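Local coordinates for protein-S-isoprenylcysteine O-methyltransferase (Tribolium castaneum, PDB 5V7P) that methylates the isoprenylated C-terminal cysteine of proteins, taking the methyl group from S-adenosyl-L-methionine, within the endoplasmic reticulum membrane, at residues 77-82 against 95-100; 89-94 against 224-229. One frame throughout, in Å; residues are numbered along the deposited sequence.

Contact 1. Residues 77-82 against 95-100; sequences LGLYIK and YMSVMA. With MPG ([(Z)-octadec-9-enyl] (2R)-2,3-bis(oxidanyl)propanoate), chain S; MPG ([(Z)-octadec-9-enyl] (2R)-2,3-bis(oxidanyl)propanoate), chain B; MPG ([(Z)-octadec-9-enyl] (2R)-2,3-bis(oxidanyl)propanoate), chain Y.
Gly78 and Ser97 face each other where two neighbouring transmembrane helices, 59-84 and 90-113, pack as an antiparallel helical hairpin. The segment axes approach to 7.7 Å at 160° between their directions. The CA atoms of Gly78 and Ser97 lie 4.8 Å apart. Gly78 permits this: a side chain there would run into OG of Ser97.

The polar element is the Ser97 hydroxyl. OG is anti to its own carbonyl carbon (chi1 -58°) and comes 3.2 Å from CA of Gly78. Both Leu75 O, on the facing helix and the stronger partner, and Gly93 O, one turn back on its own helix, are acceptors, so the single hydroxyl proton must be shared or alternate between them. CG of Leu79 packs against the same OG.

The apolar part centres on Met96. Its chain runs out extended through SD and bends at chi3 (52°), which carries CE toward N of Gly78 and CB of Leu77. The side chains of Ile81 and Met96 cross at about a right angle, with CD1 of Ile81 3.7 Å from SD of Met96.

Lipid-like molecules flank the pair. The extended Lys82 chain runs over one octadecenyl glycerate lipid, with CG and CE against its glycerate carbon CXD and NZ 3.4 Å from chain carbon C9. An alanine here would remove the arm from CG to NZ and would probably open a gap beside CXD and C9 of the lipid. The ring of Tyr95 has CG of Met99 over one face, toward the rim. Its OH hydrogen-bonds Trp139 and a second lipid, whose O3 lies in the ring plane at 2.9 Å from Tyr95 OH.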
ATOM      1  N   LEU A  77       8.035 -12.898  17.141  1.00 19.18           N
ATOM      2  CA  LEU A  77       9.301 -13.445  16.666  1.00 27.43           C
ATOM      3  C   LEU A  77      10.327 -12.342  16.447  1.00 26.14           C
ATOM      4  O   LEU A  77      11.520 -12.533  16.708  1.00 27.74           O
ATOM      5  CB  LEU A  77       9.082 -14.241  15.379  1.00 36.38           C
ATOM      6  CG  LEU A  77       9.107 -15.765  15.528  1.00 44.25           C
ATOM      7  CD1 LEU A  77       8.141 -16.240  16.610  1.00 46.81           C
ATOM      8  CD2 LEU A  77       8.786 -16.423  14.194  1.00 42.53           C
ATOM      9  N   GLY A  78       9.882 -11.176  15.974  1.00 20.77           N
ATOM     10  CA  GLY A  78      10.802 -10.064  15.809  1.00 23.62           C
ATOM     11  C   GLY A  78      11.411  -9.625  17.127  1.00 25.07           C
ATOM     12  O   GLY A  78      12.630  -9.478  17.246  1.00 25.93           O
ATOM     13  N   LEU A  79      10.566  -9.411  18.138  1.00 20.78           N
ATOM     14  CA  LEU A  79      11.066  -9.043  19.458  1.00 25.42           C
ATOM     15  C   LEU A  79      11.900 -10.167  20.058  1.00 26.91           C
ATOM     16  O   LEU A  79      12.893  -9.917  20.749  1.00 32.07           O
ATOM     17  CB  LEU A  79       9.897  -8.693  20.377  1.00 23.90           C
ATOM     18  CG  LEU A  79       9.088  -7.454  19.988  1.00 24.65           C
ATOM     19  CD1 LEU A  79       7.808  -7.370  20.807  1.00 21.89           C
ATOM     20  CD2 LEU A  79       9.919  -6.191  20.170  1.00 26.56           C
ATOM     21  N   TYR A  80      11.506 -11.416  19.803  1.00 23.08           N
ATOM     22  CA  TYR A  80      12.284 -12.559  20.265  1.00 24.53           C
ATOM     23  C   TYR A  80      13.691 -12.529  19.682  1.00 29.39           C
ATOM     24  O   TYR A  80      14.682 -12.706  20.402  1.00 26.34           O
ATOM     25  CB  TYR A  80      11.554 -13.849  19.882  1.00 24.60           C
ATOM     26  CG  TYR A  80      12.208 -15.135  20.337  1.00 26.82           C
ATOM     27  CD1 TYR A  80      12.654 -15.291  21.642  1.00 31.54           C
ATOM     28  CD2 TYR A  80      12.341 -16.209  19.465  1.00 30.55           C
ATOM     29  CE1 TYR A  80      13.236 -16.475  22.059  1.00 30.96           C
ATOM     30  CE2 TYR A  80      12.920 -17.394  19.875  1.00 29.39           C
ATOM     31  CZ  TYR A  80      13.365 -17.522  21.173  1.00 27.01           C
ATOM     32  OH  TYR A  80      13.941 -18.700  21.584  1.00 32.52           O
ATOM     33  N   ILE A  81      13.798 -12.293  18.372  1.00 27.77           N
ATOM     34  CA  ILE A  81      15.103 -12.243  17.720  1.00 27.91           C
ATOM     35  C   ILE A  81      15.906 -11.056  18.231  1.00 25.53           C
ATOM     36  O   ILE A  81      17.118 -11.157  18.460  1.00 29.70           O
ATOM     37  CB  ILE A  81      14.924 -12.191  16.192  1.00 23.59           C
ATOM     38  CG1 ILE A  81      14.370 -13.527  15.687  1.00 25.03           C
ATOM     39  CG2 ILE A  81      16.244 -11.853  15.490  1.00 22.90           C
ATOM     40  CD1 ILE A  81      13.938 -13.514  14.236  1.00 28.33           C
ATOM     41  N   LYS A  82      15.248  -9.913  18.413  1.00 23.20           N
ATOM     42  CA  LYS A  82      15.947  -8.710  18.843  1.00 30.67           C
ATOM     43  C   LYS A  82      16.595  -8.896  20.209  1.00 25.71           C
ATOM     44  O   LYS A  82      17.635  -8.290  20.489  1.00 28.83           O
ATOM     45  CB  LYS A  82      14.969  -7.537  18.870  1.00 24.90           C
ATOM     46  CG  LYS A  82      15.625  -6.176  18.886  1.00 31.90           C
ATOM     47  CD  LYS A  82      14.588  -5.082  18.740  1.00 39.20           C
ATOM     48  CE  LYS A  82      15.230  -3.724  18.525  1.00 53.03           C
ATOM     49  NZ  LYS A  82      14.225  -2.721  18.067  1.00 68.78           N
ATOM     50  N   TYR A  95      13.310  -4.965  12.803  1.00 28.70           N
ATOM     51  CA  TYR A  95      12.724  -4.697  11.494  1.00 16.45           C
ATOM     52  C   TYR A  95      11.460  -5.522  11.282  1.00 21.31           C
ATOM     53  O   TYR A  95      10.435  -5.005  10.826  1.00 21.00           O
ATOM     54  CB  TYR A  95      13.755  -4.986  10.404  1.00 19.07           C
ATOM     55  CG  TYR A  95      13.159  -5.272   9.045  1.00 17.02           C
ATOM     56  CD1 TYR A  95      12.824  -4.240   8.182  1.00 18.53           C
ATOM     57  CD2 TYR A  95      12.940  -6.578   8.621  1.00 23.27           C
ATOM     58  CE1 TYR A  95      12.281  -4.497   6.939  1.00 23.93           C
ATOM     59  CE2 TYR A  95      12.395  -6.845   7.377  1.00 21.34           C
ATOM     60  CZ  TYR A  95      12.068  -5.800   6.540  1.00 17.97           C
ATOM     61  OH  TYR A  95      11.528  -6.052   5.300  1.00 29.08           O
ATOM     62  N   MET A  96      11.518  -6.816  11.608  1.00 21.40           N
ATOM     63  CA  MET A  96      10.338  -7.664  11.471  1.00 23.03           C
ATOM     64  C   MET A  96       9.168  -7.114  12.275  1.00 23.73           C
ATOM     65  O   MET A  96       8.033  -7.072  11.786  1.00 22.63           O
ATOM     66  CB  MET A  96      10.660  -9.087  11.922  1.00 22.72           C
ATOM     67  CG  MET A  96      11.610  -9.832  11.006  1.00 21.92           C
ATOM     68  SD  MET A  96      12.207 -11.371  11.732  1.00 23.04           S
ATOM     69  CE  MET A  96      10.675 -12.167  12.211  1.00 29.94           C
ATOM     70  N   SER A  97       9.423  -6.688  13.513  1.00 28.97           N
ATOM     71  CA  SER A  97       8.344  -6.202  14.367  1.00 22.79           C
ATOM     72  C   SER A  97       7.748  -4.907  13.827  1.00 15.29           C
ATOM     73  O   SER A  97       6.523  -4.742  13.813  1.00 12.51           O
ATOM     74  CB  SER A  97       8.861  -6.008  15.790  1.00 17.21           C
ATOM     75  OG  SER A  97       9.376  -7.222  16.305  1.00 22.91           O
ATOM     76  N   VAL A  98       8.599  -3.976  13.388  1.00 17.06           N
ATOM     77  CA  VAL A  98       8.112  -2.735  12.789  1.00 17.82           C
ATOM     78  C   VAL A  98       7.213  -3.039  11.599  1.00 24.63           C
ATOM     79  O   VAL A  98       6.158  -2.419  11.419  1.00 22.24           O
ATOM     80  CB  VAL A  98       9.303  -1.842  12.393  1.00 23.18           C
ATOM     81  CG1 VAL A  98       8.888  -0.751  11.407  1.00 18.38           C
ATOM     82  CG2 VAL A  98       9.923  -1.211  13.633  1.00 29.41           C
ATOM     83  N   MET A  99       7.616  -3.999  10.767  1.00 22.85           N
ATOM     84  CA  MET A  99       6.829  -4.347   9.592  1.00 20.70           C
ATOM     85  C   MET A  99       5.471  -4.910   9.985  1.00 18.57           C
ATOM     86  O   MET A  99       4.443  -4.532   9.412  1.00 17.88           O
ATOM     87  CB  MET A  99       7.598  -5.357   8.744  1.00 22.95           C
ATOM     88  CG  MET A  99       8.897  -4.817   8.176  1.00 28.05           C
ATOM     89  SD  MET A  99       8.634  -3.888   6.659  1.00 24.06           S
ATOM     90  CE  MET A  99       8.167  -5.214   5.546  1.00 29.73           C
ATOM     91  N   ALA A 100       5.449  -5.820  10.960  1.00 18.49           N
ATOM     92  CA  ALA A 100       4.191  -6.435  11.370  1.00 20.78           C
ATOM     93  C   ALA A 100       3.236  -5.401  11.949  1.00 17.31           C
ATOM     94  O   ALA A 100       2.036  -5.418  11.653  1.00 20.53           O
ATOM     95  CB  ALA A 100       4.459  -7.546  12.384  1.00 17.78           C
TER
HETATM   96  C2  MPG S 317      16.545  -4.657  23.350  1.00 47.29           C
HETATM   97  C3  MPG S 317      15.363  -4.906  22.415  1.00 54.46           C
HETATM   98  C4  MPG S 317      14.051  -4.589  23.131  1.00 46.54           C
HETATM   99  C5  MPG S 317      13.761  -3.094  23.035  1.00 57.37           C
HETATM  100  C6  MPG S 317      13.188  -2.769  21.655  1.00 56.76           C
HETATM  101  C7  MPG S 317      12.850  -1.279  21.548  1.00 55.56           C
HETATM  102  C8  MPG S 317      14.085  -0.393  21.712  1.00 55.28           C
HETATM  103  C9  MPG S 317      15.133  -0.765  20.664  1.00 57.68           C
HETATM  104  C10 MPG S 317      16.354  -0.274  20.691  1.00 50.19           C
HETATM  105  C11 MPG S 317      16.833   0.701  21.764  1.00 68.88           C
HETATM  106  C12 MPG S 317      17.624  -0.061  22.824  1.00 75.84           C
HETATM  107  C13 MPG S 317      17.698   0.773  24.101  1.00 80.40           C
HETATM  108  C14 MPG S 317      18.279   2.151  23.781  1.00 56.47           C
HETATM  109  O1  MPG S 317      17.802  -4.344  21.336  1.00 63.85           O
HETATM  110  C1  MPG S 317      17.854  -4.930  22.607  1.00 47.78           C
HETATM  111  CXD MPG S 317      18.773  -4.415  18.994  1.00 56.31           C
HETATM  112  O2  MPG S 317      19.926  -4.898  18.360  1.00 61.61           O
HETATM  113  C21 MPG S 317      18.629  -2.916  18.738  1.00 59.30           C
HETATM  114  O3  MPG S 317      19.894  -2.354  18.516  1.00 56.52           O
HETATM  115  O4  MPG S 317      19.853  -5.164  20.952  1.00 65.06           O
HETATM  116  CX3 MPG S 317      18.871  -4.677  20.498  1.00 59.74           C
HETATM  117  C2  MPG B 325      10.088  -1.342  -1.072  1.00 59.11           C
HETATM  118  C3  MPG B 325      10.235   0.128  -0.697  1.00 64.24           C
HETATM  119  C4  MPG B 325       8.967   0.913  -1.020  1.00 56.78           C
HETATM  120  C5  MPG B 325       9.060   2.282  -0.385  1.00 56.75           C
HETATM  121  C6  MPG B 325       7.874   3.117  -0.838  1.00 59.90           C
HETATM  122  C7  MPG B 325       6.539   2.568  -0.341  1.00 61.23           C
HETATM  123  C8  MPG B 325       5.527   2.797  -1.450  1.00 62.85           C
HETATM  124  C9  MPG B 325       4.121   2.657  -0.874  1.00 57.83           C
HETATM  125  C10 MPG B 325       3.299   1.685  -1.196  1.00 62.80           C
HETATM  126  C11 MPG B 325       3.649   0.577  -2.191  1.00 60.80           C
HETATM  127  C12 MPG B 325       2.900  -0.691  -1.812  1.00 55.73           C
HETATM  128  C13 MPG B 325       1.406  -0.526  -2.066  1.00 58.70           C
HETATM  129  C14 MPG B 325       0.666  -1.550  -1.218  1.00 64.76           C
HETATM  130  C15 MPG B 325      -0.806  -1.598  -1.620  1.00 68.36           C
HETATM  131  C16 MPG B 325      -1.231  -3.037  -1.903  1.00 63.50           C
HETATM  132  O1  MPG B 325       9.571  -2.491   0.940  1.00 73.41           O
HETATM  133  C1  MPG B 325       9.006  -2.039  -0.248  1.00 58.69           C
HETATM  134  CXD MPG B 325       9.373  -2.541   3.440  1.00 51.44           C
HETATM  135  O2  MPG B 325       9.942  -1.670   4.374  1.00 59.22           O
HETATM  136  C21 MPG B 325      10.287  -3.764   3.273  1.00 64.55           C
HETATM  137  O3  MPG B 325      11.511  -3.540   3.911  1.00 52.90           O
HETATM  138  O4  MPG B 325       8.775  -0.715   2.078  1.00 70.63           O
HETATM  139  CX3 MPG B 325       9.207  -1.819   2.108  1.00 73.59           C
HETATM  140  C2  MPG Y 323      17.740 -18.230  18.686  1.00 63.14           C
HETATM  141  C3  MPG Y 323      16.281 -18.591  18.414  1.00 50.67           C
HETATM  142  C4  MPG Y 323      15.981 -18.358  16.936  1.00 53.92           C
HETATM  143  C5  MPG Y 323      14.575 -17.787  16.766  1.00 43.99           C
HETATM  144  C6  MPG Y 323      14.281 -17.643  15.274  1.00 47.66           C
HETATM  145  C7  MPG Y 323      12.984 -18.361  14.892  1.00 48.39           C
HETATM  146  C8  MPG Y 323      13.062 -18.889  13.459  1.00 60.44           C
HETATM  147  C9  MPG Y 323      12.259 -17.995  12.514  1.00 62.90           C
HETATM  148  C10 MPG Y 323      12.456 -18.038  11.210  1.00 65.94           C
HETATM  149  C11 MPG Y 323      13.496 -18.980  10.598  1.00 71.20           C
HETATM  150  C12 MPG Y 323      13.276 -19.081   9.090  1.00 67.84           C
HETATM  151  C13 MPG Y 323      13.878 -20.387   8.576  1.00 48.40           C
HETATM  152  O1  MPG Y 323      19.446 -18.230  20.357  1.00 69.60           O
HETATM  153  C1  MPG Y 323      18.098 -18.552  20.134  1.00 58.41           C
HETATM  154  CXD MPG Y 323      21.098 -18.179  22.296  1.00 81.43           C
HETATM  155  O2  MPG Y 323      21.430 -17.222  23.264  1.00 83.02           O
HETATM  156  C21 MPG Y 323      22.194 -18.221  21.232  1.00 81.30           C
HETATM  157  O3  MPG Y 323      23.295 -18.931  21.730  1.00 76.93           O
HETATM  158  O4  MPG Y 323      18.986 -17.155  22.274  1.00 76.08           O
HETATM  159  CX3 MPG Y 323      19.759 -17.807  21.657  1.00 74.91           C

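Contact 2. Residues 89-94 against 224-229. With MPG ([(Z)-octadec-9-enyl] (2R)-2,3-bis(oxidanyl)propanoate), chain S; D10 (decane), chain J.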
ATOM      1  N   ILE A  89      22.700 -10.205  14.377  1.00 23.27           N
ATOM      2  CA  ILE A  89      21.381 -10.439  13.805  1.00 29.61           C
ATOM      3  C   ILE A  89      20.277  -9.636  14.481  1.00 23.85           C
ATOM      4  O   ILE A  89      19.233  -9.405  13.849  1.00 28.77           O
ATOM      5  CB  ILE A  89      21.033 -11.943  13.852  1.00 31.80           C
ATOM      6  CG1 ILE A  89      22.218 -12.794  13.373  1.00 28.45           C
ATOM      7  CG2 ILE A  89      19.786 -12.242  13.022  1.00 33.57           C
ATOM      8  CD1 ILE A  89      22.656 -12.521  11.944  1.00 31.33           C
ATOM      9  N   GLN A  90      20.456  -9.196  15.729  1.00 26.39           N
ATOM     10  CA  GLN A  90      19.357  -8.599  16.484  1.00 35.14           C
ATOM     11  C   GLN A  90      18.640  -7.506  15.702  1.00 29.02           C
ATOM     12  O   GLN A  90      17.436  -7.297  15.889  1.00 28.71           O
ATOM     13  CB  GLN A  90      19.882  -8.039  17.806  1.00 33.45           C
ATOM     14  CG  GLN A  90      20.328  -9.109  18.784  1.00 39.92           C
ATOM     15  CD  GLN A  90      20.949  -8.533  20.037  1.00 36.05           C
ATOM     16  OE1 GLN A  90      21.741  -7.593  19.975  1.00 38.17           O
ATOM     17  NE2 GLN A  90      20.588  -9.092  21.185  1.00 47.79           N
ATOM     18  N   ILE A  91      19.358  -6.804  14.826  1.00 30.46           N
ATOM     19  CA  ILE A  91      18.751  -5.733  14.042  1.00 25.95           C
ATOM     20  C   ILE A  91      17.536  -6.247  13.278  1.00 26.07           C
ATOM     21  O   ILE A  91      16.491  -5.587  13.223  1.00 21.97           O
ATOM     22  CB  ILE A  91      19.798  -5.127  13.088  1.00 31.85           C
ATOM     23  CG1 ILE A  91      20.967  -4.528  13.876  1.00 48.78           C
ATOM     24  CG2 ILE A  91      19.174  -4.080  12.201  1.00 50.77           C
ATOM     25  CD1 ILE A  91      20.569  -3.520  14.931  1.00 33.56           C
ATOM     26  N   PHE A  92      17.656  -7.427  12.670  1.00 20.79           N
ATOM     27  CA  PHE A  92      16.581  -7.929  11.826  1.00 19.28           C
ATOM     28  C   PHE A  92      15.303  -8.157  12.622  1.00 23.53           C
ATOM     29  O   PHE A  92      14.203  -8.025  12.076  1.00 24.04           O
ATOM     30  CB  PHE A  92      17.023  -9.219  11.138  1.00 27.47           C
ATOM     31  CG  PHE A  92      16.228  -9.551   9.912  1.00 27.33           C
ATOM     32  CD1 PHE A  92      16.524  -8.955   8.698  1.00 18.32           C
ATOM     33  CD2 PHE A  92      15.182 -10.457   9.971  1.00 28.58           C
ATOM     34  CE1 PHE A  92      15.794  -9.257   7.566  1.00 27.70           C
ATOM     35  CE2 PHE A  92      14.448 -10.764   8.842  1.00 30.63           C
ATOM     36  CZ  PHE A  92      14.754 -10.163   7.638  1.00 24.29           C
ATOM     37  N   GLY A  93      15.427  -8.488  13.908  1.00 25.01           N
ATOM     38  CA  GLY A  93      14.242  -8.695  14.725  1.00 23.59           C
ATOM     39  C   GLY A  93      13.399  -7.442  14.863  1.00 22.65           C
ATOM     40  O   GLY A  93      12.173  -7.490  14.736  1.00 17.15           O
ATOM     41  N   GLY A  94      14.042  -6.304  15.130  1.00 22.52           N
ATOM     42  CA  GLY A  94      13.300  -5.057  15.231  1.00 25.97           C
ATOM     43  C   GLY A  94      12.646  -4.667  13.922  1.00 17.68           C
ATOM     44  O   GLY A  94      11.549  -4.104  13.905  1.00 24.37           O
ATOM     45  N   ILE A 224      17.073   1.932   7.298  1.00 17.33           N
ATOM     46  CA  ILE A 224      18.026   2.434   8.280  1.00 14.25           C
ATOM     47  C   ILE A 224      18.110   1.474   9.459  1.00 16.79           C
ATOM     48  O   ILE A 224      19.193   1.232  10.007  1.00 19.10           O
ATOM     49  CB  ILE A 224      17.645   3.858   8.727  1.00 22.50           C
ATOM     50  CG1 ILE A 224      17.640   4.798   7.514  1.00 24.64           C
ATOM     51  CG2 ILE A 224      18.613   4.352   9.805  1.00 23.44           C
ATOM     52  CD1 ILE A 224      17.289   6.242   7.827  1.00 22.01           C
ATOM     53  N   ILE A 225      16.972   0.906   9.865  1.00 17.88           N
ATOM     54  CA  ILE A 225      16.992  -0.137  10.886  1.00 16.45           C
ATOM     55  C   ILE A 225      17.974  -1.225  10.484  1.00 20.52           C
ATOM     56  O   ILE A 225      18.876  -1.590  11.244  1.00 22.70           O
ATOM     57  CB  ILE A 225      15.578  -0.709  11.107  1.00 15.87           C
ATOM     58  CG1 ILE A 225      14.629   0.395  11.578  1.00 25.61           C
ATOM     59  CG2 ILE A 225      15.611  -1.861  12.116  1.00 16.98           C
ATOM     60  CD1 ILE A 225      13.181  -0.041  11.719  1.00 24.39           C
ATOM     61  N   LEU A 226      17.825  -1.736   9.260  1.00 21.44           N
ATOM     62  CA  LEU A 226      18.655  -2.819   8.749  1.00 25.02           C
ATOM     63  C   LEU A 226      20.088  -2.391   8.453  1.00 23.77           C
ATOM     64  O   LEU A 226      20.935  -3.260   8.222  1.00 19.31           O
ATOM     65  CB  LEU A 226      18.015  -3.388   7.474  1.00 23.16           C
ATOM     66  CG  LEU A 226      17.280  -4.733   7.496  1.00 27.29           C
ATOM     67  CD1 LEU A 226      16.737  -5.109   8.867  1.00 20.75           C
ATOM     68  CD2 LEU A 226      16.144  -4.703   6.486  1.00 22.01           C
ATOM     69  N   ILE A 227      20.378  -1.092   8.456  1.00 23.77           N
ATOM     70  CA  ILE A 227      21.689  -0.592   8.060  1.00 17.43           C
ATOM     71  C   ILE A 227      22.065  -1.230   6.726  1.00 22.68           C
ATOM     72  O   ILE A 227      23.117  -1.865   6.598  1.00 22.21           O
ATOM     73  CB  ILE A 227      22.751  -0.867   9.143  1.00 22.41           C
ATOM     74  CG1 ILE A 227      22.224  -0.426  10.516  1.00 21.29           C
ATOM     75  CG2 ILE A 227      24.054  -0.139   8.804  1.00 21.16           C
ATOM     76  CD1 ILE A 227      23.221  -0.546  11.659  1.00 30.25           C
ATOM     77  N   ASN A 228      21.190  -1.076   5.727  1.00 21.69           N
ATOM     78  CA  ASN A 228      21.432  -1.572   4.381  1.00 22.13           C
ATOM     79  C   ASN A 228      21.876  -0.410   3.500  1.00 21.79           C
ATOM     80  O   ASN A 228      21.029   0.377   3.051  1.00 17.90           O
ATOM     81  CB  ASN A 228      20.168  -2.226   3.811  1.00 27.13           C
ATOM     82  CG  ASN A 228      19.964  -3.646   4.309  1.00 23.21           C
ATOM     83  OD1 ASN A 228      20.907  -4.310   4.736  1.00 21.84           O
ATOM     84  ND2 ASN A 228      18.726  -4.121   4.245  1.00 28.02           N
ATOM     85  N   PRO A 229      23.173  -0.254   3.214  1.00 21.31           N
ATOM     86  CA  PRO A 229      23.610   0.911   2.425  1.00 23.63           C
ATOM     87  C   PRO A 229      23.119   0.908   0.988  1.00 26.01           C
ATOM     88  O   PRO A 229      23.100   1.974   0.359  1.00 23.31           O
ATOM     89  CB  PRO A 229      25.142   0.830   2.492  1.00 24.10           C
ATOM     90  CG  PRO A 229      25.438  -0.597   2.789  1.00 31.30           C
ATOM     91  CD  PRO A 229      24.310  -1.088   3.641  1.00 20.01           C
TER
HETATM   92  C2  MPG S 317      16.545  -4.657  23.350  1.00 47.29           C
HETATM   93  C3  MPG S 317      15.363  -4.906  22.415  1.00 54.46           C
HETATM   94  C4  MPG S 317      14.051  -4.589  23.131  1.00 46.54           C
HETATM   95  C5  MPG S 317      13.761  -3.094  23.035  1.00 57.37           C
HETATM   96  C6  MPG S 317      13.188  -2.769  21.655  1.00 56.76           C
HETATM   97  C7  MPG S 317      12.850  -1.279  21.548  1.00 55.56           C
HETATM   98  C8  MPG S 317      14.085  -0.393  21.712  1.00 55.28           C
HETATM   99  C9  MPG S 317      15.133  -0.765  20.664  1.00 57.68           C
HETATM  100  C10 MPG S 317      16.354  -0.274  20.691  1.00 50.19           C
HETATM  101  C11 MPG S 317      16.833   0.701  21.764  1.00 68.88           C
HETATM  102  C12 MPG S 317      17.624  -0.061  22.824  1.00 75.84           C
HETATM  103  C13 MPG S 317      17.698   0.773  24.101  1.00 80.40           C
HETATM  104  C14 MPG S 317      18.279   2.151  23.781  1.00 56.47           C
HETATM  105  O1  MPG S 317      17.802  -4.344  21.336  1.00 63.85           O
HETATM  106  C1  MPG S 317      17.854  -4.930  22.607  1.00 47.78           C
HETATM  107  CXD MPG S 317      18.773  -4.415  18.994  1.00 56.31           C
HETATM  108  O2  MPG S 317      19.926  -4.898  18.360  1.00 61.61           O
HETATM  109  C21 MPG S 317      18.629  -2.916  18.738  1.00 59.30           C
HETATM  110  O3  MPG S 317      19.894  -2.354  18.516  1.00 56.52           O
HETATM  111  O4  MPG S 317      19.853  -5.164  20.952  1.00 65.06           O
HETATM  112  CX3 MPG S 317      18.871  -4.677  20.498  1.00 59.74           C
HETATM  113  C1  D10 J 308      12.852 -13.477   6.888  1.00 42.94           C
HETATM  114  C2  D10 J 308      11.345 -13.251   6.784  1.00 48.06           C
HETATM  115  C3  D10 J 308      10.999 -11.815   7.176  1.00 32.56           C
HETATM  116  C4  D10 J 308       9.493 -11.612   7.024  1.00 38.33           C
HETATM  117  C5  D10 J 308       9.116 -10.176   7.378  1.00 32.30           C
HETATM  118  C6  D10 J 308       7.625  -9.977   7.109  1.00 32.41           C
HETATM  119  C7  D10 J 308       7.205  -8.571   7.529  1.00 38.14           C
HETATM  120  C8  D10 J 308       5.842  -8.241   6.920  1.00 43.42           C
HETATM  121  C9  D10 J 308       4.771  -9.131   7.547  1.00 35.51           C
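Ile91 and Phe92 meet Ile225 and Leu226 in a buried apolar contact between the start of helix 90-113 and the end of helix 210-225. The nearest CA atoms are those of Ile91 and Leu226, 6.0 Å apart. Ile91 is directed toward the other segment and supplies the branch methyl CG2. This methyl packs 4.2 Å from CG2 of Ile225. The model places it too close to the carbonyl oxygen of Ile225, however, so its exact position is doubtful. CG2 of Ile225 also reaches the carbonyl oxygen of Ile91.

Leu226 touches both Ile91 and Phe92. Its CD1 meets CG2 of Ile91 and stands 3.9 Å from CD1 of Phe92. The Phe92 and Leu226 side chains cross obliquely. Although Phe92 leaves the backbone away from the partner, its CG is anti to the backbone N (chi1 -159°) and its ring atom CD1 still meets the leucine. On another part of the ring, CE2 is 3.7 Å from C1 of a bound decane. CD1 of Ile91 approaches the head-group oxygens O2 and O3 of a bound lipid.

A Schellman motif shapes the second segment. Ile227 has positive phi (49°), and its N bonds back to O of Ile224. The probably charged Lys153 hydrogen-bonds through NZ to the carbonyl oxygens of Leu226 and Ile227, at the C-terminal end of helix 210-225, and to OD1 of Asn228, while Ser159 OG binds the carbonyl oxygen of Ile225.

Further out, Phe92 joins an aromatic group with Phe142, Phe143 and Trp139 of helix 129-148, the last edge-to-face. Helix 156-180 covers another part of the contact: His156 and Ser159 touch Ile91, while Leu163 and Cys166 touch Ile225.

How the contacts relate
Helix 90-113 carries both contacts. Contact 1 joins it to helix 59-84, and contact 2 joins it to the end of helix 210-225. Their centres are about 10 Å apart. They meet directly where CB of Tyr95 lies 3.4 Å from CD1 of Leu226 and CD of Lys82 lies 3.7 Å from CA of Gly94. Ile81 CG2 also packs against N of Gly93. One lipid molecule touches both, through Lys82 and through Gln90 and Ile91. Neither contact contains a residue that binds S-adenosyl-L-methionine; both are membrane-helix packing lined by lipid-like molecules.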